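Local structure of glycerol-3-phosphate dehydrogenase [NAD(+)] (Dunaliella salina, 6IUY) at residues Q277-A282 / K292-W297; G358-L363 / S393-R398; S405-A410 / F446-L451. The protein probably catalyses the NAD-dependent interconversion of sn-glycerol 3-phosphate and dihydroxyacetone phosphate and, as an unusual di-domain enzyme, can turn dihydroxyacetone phosphate directly into glycerol. All blocks are in the same frame, centred on the assembly; numbering follows the deposited sequence.

Interaction 1 (Q277-A282 / K292-W297); sequences QSTAEA and KEVTMW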
loop_
_atom_site.group_PDB
_atom_site.type_symbol
_atom_site.label_atom_id
_atom_site.label_comp_id
_atom_site.label_asym_id
_atom_site.label_seq_id
_atom_site.Cartn_x
_atom_site.Cartn_y
_atom_site.Cartn_z
ATOM N N GLN A 277 0.238 -12.365 -28.979
ATOM C CA GLN A 277 1.609 -12.903 -28.922
ATOM C C GLN A 277 1.668 -14.207 -28.143
ATOM O O GLN A 277 2.398 -15.115 -28.532
ATOM C CB GLN A 277 2.588 -11.907 -28.292
ATOM C CG GLN A 277 2.851 -10.693 -29.151
ATOM C CD GLN A 277 3.661 -9.639 -28.444
ATOM O OE1 GLN A 277 3.739 -9.606 -27.202
ATOM N NE2 GLN A 277 4.273 -8.755 -29.233
ATOM N N SER A 278 0.910 -14.288 -27.047
ATOM C CA SER A 278 0.852 -15.495 -26.230
ATOM C C SER A 278 0.256 -16.715 -26.972
ATOM O O SER A 278 0.812 -17.813 -26.906
ATOM C CB SER A 278 0.051 -15.219 -24.961
ATOM O OG SER A 278 0.739 -14.279 -24.136
ATOM N N THR A 279 -0.874 -16.528 -27.654
ATOM C CA THR A 279 -1.499 -17.627 -28.381
ATOM C C THR A 279 -0.640 -18.073 -29.549
ATOM O O THR A 279 -0.568 -19.270 -29.868
ATOM C CB THR A 279 -2.872 -17.255 -28.908
ATOM O OG1 THR A 279 -2.743 -16.200 -29.867
ATOM C CG2 THR A 279 -3.719 -16.796 -27.775
ATOM N N ALA A 280 0.025 -17.122 -30.191
ATOM C CA ALA A 280 0.922 -17.505 -31.261
ATOM C C ALA A 280 2.042 -18.394 -30.704
ATOM O O ALA A 280 2.505 -19.307 -31.381
ATOM C CB ALA A 280 1.488 -16.287 -31.954
ATOM N N GLU A 281 2.471 -18.127 -29.474
ATOM C CA GLU A 281 3.498 -18.942 -28.829
ATOM C C GLU A 281 2.926 -20.309 -28.470
ATOM O O GLU A 281 3.534 -21.329 -28.771
ATOM C CB GLU A 281 4.059 -18.242 -27.581
ATOM C CG GLU A 281 5.196 -17.266 -27.873
ATOM C CD GLU A 281 5.468 -16.262 -26.730
ATOM O OE1 GLU A 281 4.715 -16.232 -25.719
ATOM O OE2 GLU A 281 6.446 -15.488 -26.852
ATOM N N ALA A 282 1.739 -20.327 -27.868
ATOM C CA ALA A 282 1.131 -21.576 -27.422
ATOM C C ALA A 282 0.825 -22.528 -28.586
ATOM O O ALA A 282 0.862 -23.751 -28.418
ATOM C CB ALA A 282 -0.153 -21.297 -26.622
ATOM N N LYS A 292 -4.907 -20.144 -32.146
ATOM C CA LYS A 292 -3.901 -19.174 -32.564
ATOM C C LYS A 292 -4.524 -17.818 -32.855
ATOM O O LYS A 292 -3.967 -16.771 -32.512
ATOM C CB LYS A 292 -3.138 -19.655 -33.797
ATOM C CG LYS A 292 -2.046 -18.680 -34.208
ATOM C CD LYS A 292 -1.257 -19.167 -35.414
ATOM C CE LYS A 292 -0.105 -18.226 -35.727
ATOM N NZ LYS A 292 0.760 -18.747 -36.831
ATOM N N GLU A 293 -5.701 -17.844 -33.464
ATOM C CA GLU A 293 -6.352 -16.617 -33.878
ATOM C C GLU A 293 -7.209 -15.973 -32.795
ATOM O O GLU A 293 -8.072 -16.619 -32.188
ATOM C CB GLU A 293 -7.206 -16.883 -35.112
ATOM C CG GLU A 293 -8.097 -15.708 -35.493
ATOM C CD GLU A 293 -8.822 -15.932 -36.820
ATOM O OE1 GLU A 293 -8.151 -15.819 -37.865
ATOM O OE2 GLU A 293 -10.045 -16.211 -36.812
ATOM N N VAL A 294 -7.005 -14.677 -32.586
ATOM C CA VAL A 294 -7.796 -13.948 -31.608
ATOM C C VAL A 294 -8.785 -13.068 -32.325
ATOM O O VAL A 294 -8.405 -12.313 -33.207
ATOM C CB VAL A 294 -6.911 -13.047 -30.693
ATOM C CG1 VAL A 294 -7.766 -12.334 -29.672
ATOM C CG2 VAL A 294 -5.856 -13.850 -30.017
ATOM N N THR A 295 -10.041 -13.099 -31.907
ATOM C CA THR A 295 -11.041 -12.306 -32.580
ATOM C C THR A 295 -11.204 -11.007 -31.807
ATOM O O THR A 295 -11.194 -11.018 -30.576
ATOM C CB THR A 295 -12.365 -13.090 -32.683
ATOM O OG1 THR A 295 -12.143 -14.247 -33.489
ATOM C CG2 THR A 295 -13.435 -12.282 -33.318
ATOM N N MET A 296 -11.318 -9.886 -32.508
ATOM C CA MET A 296 -11.565 -8.626 -31.827
ATOM C C MET A 296 -12.815 -7.974 -32.376
ATOM O O MET A 296 -12.857 -7.622 -33.549
ATOM C CB MET A 296 -10.355 -7.689 -31.969
ATOM C CG MET A 296 -10.638 -6.232 -31.627
ATOM S SD MET A 296 -9.122 -5.258 -31.406
ATOM C CE MET A 296 -8.527 -5.065 -33.100
ATOM N N TRP A 297 -13.832 -7.805 -31.534
ATOM C CA TRP A 297 -14.985 -6.988 -31.908
ATOM C C TRP A 297 -14.630 -5.517 -31.954
ATOM O O TRP A 297 -14.130 -4.932 -30.961
ATOM C CB TRP A 297 -16.137 -7.190 -30.945
ATOM C CG TRP A 297 -17.334 -6.296 -31.235
ATOM C CD1 TRP A 297 -18.149 -6.346 -32.330
ATOM C CD2 TRP A 297 -17.852 -5.248 -30.402
ATOM N NE1 TRP A 297 -19.141 -5.398 -32.233
ATOM C CE2 TRP A 297 -18.976 -4.704 -31.061
ATOM C CE3 TRP A 297 -17.472 -4.715 -29.161
ATOM C CZ2 TRP A 297 -19.733 -3.662 -30.518
ATOM C CZ3 TRP A 297 -18.219 -3.678 -28.623
ATOM C CH2 TRP A 297 -19.336 -3.160 -29.303
#
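Thr279 and Lys292 join the last turns of helix 266-282 to the entry of strand 293-297 through a polar, partly buried helix-to-strand contact in the nucleotide-binding sheet, next to its outermost strand 331-334. Thr279 points at the strand and faces Lys292 most directly, their CA atoms lying 5.1 Å apart. Its OG1 is 3.0 Å from Lys292 O and meets the carbonyl at a C-O-OG1 angle of about 126°. The torsion that places it there (chi1 64°) sets OG1 between the backbone N and carbonyl carbon of Thr279, where it is also close to Ala276 O one turn back in the helix. Lys292 O has a further donor in Asn330 ND2, whose residue also packs on Thr279.

Two van der Waals touches flank this polar centre. The methyl Val294 CG2 comes within 3.9 Å of the hydroxyl Thr279 OG1, while the valine as a whole packs deeper, against Val272 and Val275 of the same helix and Val259 of the neighbouring strand. On the outer side the lysine runs almost fully extended past Ala280: Lys292 CG is 4.3 Å from Ala280 CA, and further along Lys292 CE lies 4.5 Å from Ala280 CB, so its methylenes run alongside the alanine. The helix is held from another direction too, by a salt bridge from Glu281 to Arg443 and a hydrogen bond from Gln277 to Tyr445.

Strand 257-262, helix 266-282 and strand 293-297 form the first beta-alpha-beta crossover of a Rossmann fold. Gly263, Gly265 and Ala268 fit the GxGxxA pattern of its turn and helix start, where Ala266, Trp267 and Ala268 bind NAD; this contact closes the unit at the far end, with the side chain of Val294 about 14 Å from the bound NAD.

Interaction 2 (G358-L363 / S393-R398); sequences GICKQL and SQMVSR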
loop_
_atom_site.group_PDB
_atom_site.type_symbol
_atom_site.label_atom_id
_atom_site.label_comp_id
_atom_site.label_asym_id
_atom_site.label_seq_id
_atom_site.Cartn_x
_atom_site.Cartn_y
_atom_site.Cartn_z
ATOM N N GLY A 358 -25.031 -2.072 -22.044
ATOM C CA GLY A 358 -25.712 -2.380 -23.295
ATOM C C GLY A 358 -25.101 -3.580 -23.993
ATOM O O GLY A 358 -25.819 -4.414 -24.552
ATOM N N ILE A 359 -23.775 -3.683 -23.950
ATOM C CA ILE A 359 -23.071 -4.804 -24.557
ATOM C C ILE A 359 -23.444 -6.120 -23.864
ATOM O O ILE A 359 -23.720 -7.117 -24.535
ATOM C CB ILE A 359 -21.552 -4.592 -24.514
ATOM C CG1 ILE A 359 -21.157 -3.477 -25.479
ATOM C CG2 ILE A 359 -20.820 -5.841 -24.895
ATOM C CD1 ILE A 359 -19.769 -2.939 -25.234
ATOM N N CYS A 360 -23.497 -6.125 -22.532
ATOM C CA CYS A 360 -23.873 -7.340 -21.808
ATOM C C CYS A 360 -25.338 -7.704 -22.091
ATOM O O CYS A 360 -25.658 -8.876 -22.293
ATOM C CB CYS A 360 -23.635 -7.189 -20.293
ATOM S SG CYS A 360 -21.859 -7.142 -19.771
ATOM N N LYS A 361 -26.228 -6.711 -22.106
ATOM C CA LYS A 361 -27.629 -6.962 -22.425
ATOM C C LYS A 361 -27.806 -7.592 -23.822
ATOM O O LYS A 361 -28.636 -8.471 -23.992
ATOM C CB LYS A 361 -28.451 -5.672 -22.343
ATOM C CG LYS A 361 -28.966 -5.306 -20.953
ATOM C CD LYS A 361 -29.907 -4.085 -21.039
ATOM C CE LYS A 361 -29.295 -2.969 -21.911
ATOM N NZ LYS A 361 -30.156 -1.761 -22.115
ATOM N N GLN A 362 -27.047 -7.128 -24.814
ATOM C CA GLN A 362 -27.096 -7.693 -26.163
ATOM C C GLN A 362 -26.656 -9.144 -26.161
ATOM O O GLN A 362 -27.297 -9.975 -26.775
ATOM C CB GLN A 362 -26.208 -6.926 -27.145
ATOM C CG GLN A 362 -26.715 -5.558 -27.578
ATOM C CD GLN A 362 -25.758 -4.871 -28.559
ATOM O OE1 GLN A 362 -25.321 -5.466 -29.554
ATOM N NE2 GLN A 362 -25.427 -3.613 -28.273
ATOM N N LEU A 363 -25.537 -9.437 -25.497
ATOM C CA LEU A 363 -25.024 -10.803 -25.443
ATOM C C LEU A 363 -25.947 -11.772 -24.694
ATOM O O LEU A 363 -25.990 -12.961 -25.025
ATOM C CB LEU A 363 -23.637 -10.826 -24.794
ATOM C CG LEU A 363 -22.510 -10.152 -25.572
ATOM C CD1 LEU A 363 -21.255 -10.111 -24.726
ATOM C CD2 LEU A 363 -22.243 -10.863 -26.897
ATOM N N SER A 393 -17.064 -6.387 -13.500
ATOM C CA SER A 393 -17.007 -7.820 -13.266
ATOM C C SER A 393 -18.298 -8.308 -12.596
ATOM O O SER A 393 -18.742 -9.429 -12.842
ATOM C CB SER A 393 -15.789 -8.194 -12.428
ATOM O OG SER A 393 -16.098 -8.148 -11.046
ATOM N N GLN A 394 -18.920 -7.468 -11.775
ATOM C CA GLN A 394 -20.177 -7.864 -11.161
ATOM C C GLN A 394 -21.285 -7.804 -12.200
ATOM O O GLN A 394 -22.262 -8.538 -12.113
ATOM C CB GLN A 394 -20.534 -6.976 -9.963
ATOM C CG GLN A 394 -19.420 -6.813 -8.921
ATOM C CD GLN A 394 -19.784 -5.788 -7.855
ATOM O OE1 GLN A 394 -20.006 -4.611 -8.149
ATOM N NE2 GLN A 394 -19.883 -6.240 -6.618
ATOM N N MET A 395 -21.129 -6.920 -13.178
ATOM C CA MET A 395 -22.118 -6.750 -14.231
ATOM C C MET A 395 -22.124 -7.967 -15.141
ATOM O O MET A 395 -23.178 -8.444 -15.551
ATOM C CB MET A 395 -21.826 -5.489 -15.037
ATOM C CG MET A 395 -22.744 -5.295 -16.216
ATOM S SD MET A 395 -22.195 -3.930 -17.257
ATOM C CE MET A 395 -22.425 -2.547 -16.155
ATOM N N VAL A 396 -20.936 -8.483 -15.431
ATOM C CA VAL A 396 -20.804 -9.623 -16.313
ATOM C C VAL A 396 -21.370 -10.882 -15.676
ATOM O O VAL A 396 -22.071 -11.667 -16.326
ATOM C CB VAL A 396 -19.347 -9.849 -16.701
ATOM C CG1 VAL A 396 -19.165 -11.239 -17.318
ATOM C CG2 VAL A 396 -18.897 -8.751 -17.654
ATOM N N SER A 397 -21.079 -11.066 -14.395
ATOM C CA SER A 397 -21.570 -12.226 -13.663
ATOM C C SER A 397 -23.089 -12.225 -13.569
ATOM O O SER A 397 -23.736 -13.215 -13.877
ATOM C CB SER A 397 -20.959 -12.272 -12.256
ATOM O OG SER A 397 -19.570 -12.548 -12.331
ATOM N N ARG A 398 -23.655 -11.107 -13.143
ATOM C CA ARG A 398 -25.085 -11.026 -12.962
ATOM C C ARG A 398 -25.864 -11.200 -14.271
ATOM O O ARG A 398 -26.881 -11.880 -14.299
ATOM C CB ARG A 398 -25.460 -9.695 -12.311
ATOM C CG ARG A 398 -26.966 -9.447 -12.281
ATOM C CD ARG A 398 -27.307 -8.212 -11.476
ATOM N NE ARG A 398 -26.890 -8.366 -10.083
ATOM C CZ ARG A 398 -27.655 -8.904 -9.137
ATOM N NH1 ARG A 398 -28.875 -9.334 -9.440
ATOM N NH2 ARG A 398 -27.201 -9.012 -7.895
#
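Cys360 SG is the focus of this buried helix-helix contact, set between two apolar side chains of the partner helix. Val396 CG2 lies 4.0 Å from Cys360 SG. Met395 SD approaches the same sulfur to 4.1 Å, and Met395 CG is equally near Cys360 SG, so the thioether chain lies alongside the cysteine instead of meeting it end on. Seen from SG, the methionine sulfur and the valine methyl are about 93° apart. Met395 leaves its helix with CG anti to the backbone N (chi1 176°) and bends only at its last torsion, which turns CE away from the cysteine sulfur.

Small side chains let the backbones come close, with the CA atoms of Cys360 and Val396 6.7 Å apart. Behind them, Val396 rests on Phe349, Ile402 and Cys404, and Leu363 reaches Phe349 as well as Leu337 and Val341 of helix 337-342. Hydrogen bonds from Ser393 OG to Glu458 and from Ser397 OG to Ile402 O fix the helix that carries Met395.

Helix 356-366 follows strand 346-349, helix 392-400 comes after strand 374-377 and the hairpin 382-385/388-391, and their side-by-side packing over one face of the parallel strands is characteristic of the second half of a Rossmann fold.

Interaction 3 (S405-A410 / F446-L451); sequences SVLMGA and FAINLL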
loop_
_atom_site.group_PDB
_atom_site.type_symbol
_atom_site.label_atom_id
_atom_site.label_comp_id
_atom_site.label_asym_id
_atom_site.label_seq_id
_atom_site.Cartn_x
_atom_site.Cartn_y
_atom_site.Cartn_z
ATOM N N SER A 405 -12.992 -12.514 -13.876
ATOM C CA SER A 405 -11.780 -11.980 -13.275
ATOM C C SER A 405 -11.578 -10.519 -13.715
ATOM O O SER A 405 -12.372 -10.000 -14.509
ATOM C CB SER A 405 -10.576 -12.824 -13.693
ATOM O OG SER A 405 -10.759 -14.182 -13.342
ATOM N N VAL A 406 -10.524 -9.868 -13.212
ATOM C CA VAL A 406 -10.123 -8.547 -13.690
ATOM C C VAL A 406 -8.626 -8.462 -13.889
ATOM O O VAL A 406 -7.849 -9.229 -13.292
ATOM C CB VAL A 406 -10.530 -7.420 -12.737
ATOM C CG1 VAL A 406 -12.054 -7.357 -12.592
ATOM C CG2 VAL A 406 -9.794 -7.561 -11.374
ATOM N N LEU A 407 -8.221 -7.544 -14.758
ATOM C CA LEU A 407 -6.815 -7.226 -14.909
ATOM C C LEU A 407 -6.707 -5.736 -14.648
ATOM O O LEU A 407 -7.255 -4.941 -15.410
ATOM C CB LEU A 407 -6.292 -7.592 -16.301
ATOM C CG LEU A 407 -4.825 -7.356 -16.689
ATOM C CD1 LEU A 407 -4.516 -8.138 -17.948
ATOM C CD2 LEU A 407 -4.529 -5.887 -16.944
ATOM N N MET A 408 -6.017 -5.372 -13.572
ATOM C CA MET A 408 -5.882 -3.968 -13.161
ATOM C C MET A 408 -4.436 -3.656 -12.832
ATOM O O MET A 408 -3.787 -4.424 -12.119
ATOM C CB MET A 408 -6.753 -3.675 -11.950
ATOM C CG MET A 408 -8.204 -4.004 -12.145
ATOM S SD MET A 408 -9.061 -2.653 -12.955
ATOM C CE MET A 408 -10.143 -3.557 -14.082
ATOM N N GLY A 409 -3.912 -2.563 -13.372
ATOM C CA GLY A 409 -2.523 -2.215 -13.137
ATOM C C GLY A 409 -2.218 -0.818 -13.646
ATOM O O GLY A 409 -3.074 -0.172 -14.262
ATOM N N ALA A 410 -1.015 -0.331 -13.364
ATOM C CA ALA A 410 -0.570 0.950 -13.896
ATOM C C ALA A 410 -0.239 0.753 -15.369
ATOM O O ALA A 410 0.885 0.362 -15.715
ATOM C CB ALA A 410 0.640 1.465 -13.124
ATOM N N PHE A 446 5.534 -7.450 -19.713
ATOM C CA PHE A 446 4.281 -7.224 -19.011
ATOM C C PHE A 446 4.131 -8.309 -17.936
ATOM O O PHE A 446 3.611 -9.396 -18.207
ATOM C CB PHE A 446 3.099 -7.218 -20.011
ATOM C CG PHE A 446 1.818 -6.658 -19.437
ATOM C CD1 PHE A 446 1.743 -5.327 -19.051
ATOM C CD2 PHE A 446 0.694 -7.462 -19.281
ATOM C CE1 PHE A 446 0.582 -4.786 -18.523
ATOM C CE2 PHE A 446 -0.489 -6.938 -18.747
ATOM C CZ PHE A 446 -0.537 -5.588 -18.358
ATOM N N ALA A 447 4.638 -8.013 -16.731
ATOM C CA ALA A 447 4.655 -8.964 -15.616
ATOM C C ALA A 447 3.325 -9.020 -14.899
ATOM O O ALA A 447 2.715 -7.986 -14.573
ATOM C CB ALA A 447 5.761 -8.618 -14.622
ATOM N N ILE A 448 2.882 -10.243 -14.631
ATOM C CA ILE A 448 1.583 -10.452 -14.008
ATOM C C ILE A 448 1.721 -10.989 -12.589
ATOM O O ILE A 448 2.552 -11.856 -12.318
ATOM C CB ILE A 448 0.726 -11.413 -14.838
ATOM C CG1 ILE A 448 0.329 -10.749 -16.161
ATOM C CG2 ILE A 448 -0.499 -11.844 -14.060
ATOM C CD1 ILE A 448 -0.778 -9.739 -16.025
ATOM N N ASN A 449 0.890 -10.456 -11.701
ATOM C CA ASN A 449 0.821 -10.872 -10.314
ATOM C C ASN A 449 -0.595 -11.359 -10.001
ATOM O O ASN A 449 -1.558 -10.600 -10.172
ATOM C CB ASN A 449 1.226 -9.686 -9.417
ATOM C CG ASN A 449 1.119 -9.990 -7.940
ATOM O OD1 ASN A 449 1.216 -11.142 -7.513
ATOM N ND2 ASN A 449 0.926 -8.940 -7.140
ATOM N N LEU A 450 -0.737 -12.609 -9.550
ATOM C CA LEU A 450 -2.073 -13.159 -9.258
ATOM C C LEU A 450 -2.524 -12.857 -7.837
ATOM O O LEU A 450 -1.774 -12.994 -6.877
ATOM C CB LEU A 450 -2.124 -14.677 -9.493
ATOM C CG LEU A 450 -1.987 -15.187 -10.927
ATOM C CD1 LEU A 450 -2.075 -16.709 -10.959
ATOM C CD2 LEU A 450 -3.023 -14.593 -11.863
ATOM N N LEU A 451 -3.775 -12.448 -7.715
ATOM C CA LEU A 451 -4.320 -12.010 -6.451
ATOM C C LEU A 451 -5.705 -12.573 -6.376
ATOM O O LEU A 451 -6.361 -12.690 -7.406
ATOM C CB LEU A 451 -4.374 -10.490 -6.364
ATOM C CG LEU A 451 -3.324 -9.747 -5.560
ATOM C CD1 LEU A 451 -1.964 -10.210 -5.958
ATOM C CD2 LEU A 451 -3.485 -8.261 -5.824
#
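The phenyl ring of Phe446 is met at its edge by Leu407 CD2, which lies close to the ring plane and 4.2 Å from Phe446 CZ. The methyl arrives roughly in line with the CG-to-CZ axis of the ring, so it abuts the far end of the phenyl group. Off one side of the plane, and beyond the rim, stands Ile448 CD1, 3.9 Å from Phe446 CE2 within the same strand. Trp267 and Met274 of helix 266-282 and Ala424 give the ring a largely apolar surround, with Asn411 also touching it.

The other branch of the leucine makes the second touch: Leu407 CD1 is 4.5 Å from Ile448 CD1, a loose methyl-to-methyl approach. One leucine thus straddles two partners, CD2 going to the ring and CD1 to the isoleucine. Its CG, anti to the backbone N (chi1 -180°), is carried out from the strand, and chi2 (165°) sets the two methyls apart. Phe446, whose first bond does not aim at the leucine, brings its ring over from the side.

No backbone bond joins the two segments. The CA atoms of Leu407 and Ile448 are 9.0 Å apart, since strand 422-427 runs between the two strands, antiparallel to 404-408 and parallel to 446-451. The contact is a bridge of side chains over this middle strand, where Leu407 also packs on Ile426, and Phe441 of helix 431-441 adds a further apolar neighbour.

This is the hydrophobic layer between a mixed sheet and helices 266-282 and 431-441. Here the six parallel strands of the Rossmann sheet are extended by 422-427 and 446-451, and the layer backs directly onto Trp267, an NAD-binding residue, with the bound NAD about 7 Å from the side chain of Leu407.

All three contacts belong to the dehydrogenase part and follow one another along the chain. Interactions 1 and 3 share helix 266-282: its final turns meet strand 293-297, while its earlier turns border interaction 3, and the two centres are 19 Å apart without touching. Interaction 2 lies on the opposite face of the sheet and touches both others. Trp297 CZ3 is 3.8 Å from Ile359 CD1, and Ser393 CB is 3.8 Å from Val406 CG1, which lies on the sheet face away from Leu407. The side chains of Val294, Met395 and Leu407 lie about 14, 11 and 7 Å from the bound NAD, and that of Leu407 is about 10 Å from the dihydroxyacetone phosphate.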